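Local coordinates for DTDP-4-dehydrorhamnose reductase, rfbD ortholog (Clostridium acetobutylicum, PDB 1VL0), which probably catalyses the NAD(P)H-dependent reduction of dTDP-6-deoxy-L-lyxo-4-hexulose to dTDP-L-rhamnose, and binds NADH, at residues A106-Q110 against I208-Y213. Numbering follows the deposited sequence.
Sequences AEIVQ and IDEKNY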
# COMPACT_ATOMS: atom_id res chain seq x y z
N ALA A 106 16.51 -2.22 11.35
CA ALA A 106 16.20 -0.99 12.06
C ALA A 106 14.78 -0.47 11.78
O ALA A 106 14.20 -0.72 10.73
CB ALA A 106 17.24 0.08 11.76
N GLU A 107 14.26 0.26 12.76
CA GLU A 107 12.94 0.96 12.68
C GLU A 107 13.20 2.28 12.02
O GLU A 107 14.31 2.77 12.04
CB GLU A 107 12.42 1.26 14.09
CG GLU A 107 12.23 0.05 15.00
CD GLU A 107 11.73 0.47 16.38
OE1 GLU A 107 12.54 1.00 17.15
OE2 GLU A 107 10.53 0.31 16.68
N ILE A 108 12.18 2.87 11.42
CA ILE A 108 12.33 4.16 10.85
C ILE A 108 11.19 5.07 11.29
O ILE A 108 10.01 4.70 11.19
CB ILE A 108 12.47 4.13 9.29
CG1 ILE A 108 12.47 5.56 8.75
CG2 ILE A 108 11.33 3.34 8.61
CD1 ILE A 108 12.97 5.73 7.41
N VAL A 109 11.54 6.27 11.79
CA VAL A 109 10.56 7.32 12.00
C VAL A 109 10.74 8.30 10.86
O VAL A 109 11.82 8.79 10.60
CB VAL A 109 10.71 8.09 13.32
CG1 VAL A 109 9.69 9.17 13.45
CG2 VAL A 109 10.57 7.15 14.51
N GLN A 110 9.64 8.59 10.20
CA GLN A 110 9.60 9.59 9.11
C GLN A 110 8.64 10.73 9.48
O GLN A 110 7.43 10.52 9.70
CB GLN A 110 9.09 8.90 7.86
CG GLN A 110 8.65 9.83 6.72
CD GLN A 110 9.80 10.63 6.16
OE1 GLN A 110 10.99 10.34 6.42
NE2 GLN A 110 9.47 11.64 5.38
N ILE A 208 8.24 5.29 19.70
CA ILE A 208 9.39 4.36 19.60
C ILE A 208 9.50 3.46 20.81
O ILE A 208 9.72 2.26 20.74
CB ILE A 208 10.72 5.14 19.43
CG1 ILE A 208 10.76 5.85 18.07
CG2 ILE A 208 11.94 4.26 19.55
CD1 ILE A 208 11.98 6.84 18.02
N ASP A 209 9.40 4.08 21.96
CA ASP A 209 9.49 3.37 23.21
C ASP A 209 8.44 2.26 23.33
O ASP A 209 8.71 1.22 23.87
CB ASP A 209 9.25 4.38 24.32
CG ASP A 209 10.06 4.11 25.51
OD1 ASP A 209 9.72 3.16 26.26
OD2 ASP A 209 11.03 4.85 25.78
N GLU A 210 7.21 2.55 22.86
CA GLU A 210 6.08 1.62 22.92
C GLU A 210 6.06 0.57 21.80
O GLU A 210 5.26 -0.37 21.85
CB GLU A 210 4.76 2.42 22.83
CG GLU A 210 4.59 3.38 24.01
CD GLU A 210 3.48 4.38 23.85
OE1 GLU A 210 2.95 4.58 22.72
OE2 GLU A 210 3.17 5.01 24.88
N LYS A 211 6.88 0.78 20.78
CA LYS A 211 6.74 0.11 19.46
C LYS A 211 5.32 0.21 18.88
O LYS A 211 4.75 -0.77 18.41
CB LYS A 211 7.25 -1.31 19.57
CG LYS A 211 8.76 -1.32 19.79
CD LYS A 211 9.37 -2.65 19.47
CE LYS A 211 10.79 -2.80 20.01
NZ LYS A 211 11.74 -1.82 19.44
N ASN A 212 4.80 1.44 18.94
CA ASN A 212 3.43 1.78 18.54
C ASN A 212 3.54 2.26 17.09
O ASN A 212 3.59 3.42 16.81
CB ASN A 212 2.91 2.86 19.46
CG ASN A 212 1.39 3.08 19.35
OD1 ASN A 212 0.66 2.36 18.61
ND2 ASN A 212 0.92 4.09 20.07
N TYR A 213 3.66 1.30 16.18
CA TYR A 213 3.96 1.57 14.77
C TYR A 213 2.74 2.12 14.08
O TYR A 213 1.60 1.88 14.51
CB TYR A 213 4.40 0.30 14.06
CG TYR A 213 5.68 -0.28 14.58
CD1 TYR A 213 6.87 0.32 14.32
CD2 TYR A 213 5.69 -1.46 15.28
CE1 TYR A 213 8.08 -0.24 14.80
CE2 TYR A 213 6.93 -2.03 15.75
CZ TYR A 213 8.09 -1.40 15.51
OH TYR A 213 9.32 -1.92 15.95
O HOH W 1 11.78 0.71 19.65
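The Glu107 carboxylate meets the Tyr213 ring with the two planes 80° apart and OE2 oblique to the ring, 3.1 Å from CE1. One ring face carries the backbone C of Lys211, offset toward the rim; the ring also meets that of Tyr156. The setting is the Rossmann-type fold of an extended short-chain dehydrogenase/reductase: the end of helix 197-210 packs against the start of strand 107-113, within the parallel part of the sheet, and closes in a Schellman motif at Lys211, whose phi is positive. Tyr213 OH donates a weak hydrogen bond to Glu107 OE2 (2.6 Å). OE2 is also hydrogen-bonded to Tyr156 OH, and Tyr213 OH to Lys154 NZ, a nearby positive charge that would probably stabilise the carboxylate. Glu107 runs extended beyond CG (chi2 179°), carrying its charge across to the helix end. Lys211 crosses it and bends at its last torsion (chi4 -62°), leaving NZ in a long salt bridge, 3.7 Å from Glu107 OE2. Two residues along the strand, Val109 CG2 packs 3.8 Å from Ile208 CG1, while Val66 and Ile68 of the adjacent strand 66-69 also touch Ile208. A water links carboxylate, lysine and last helical turn, donating to Glu107 OE1 (2.6 Å) and Ile208 O (2.8 Å) and accepting from Lys211 NZ.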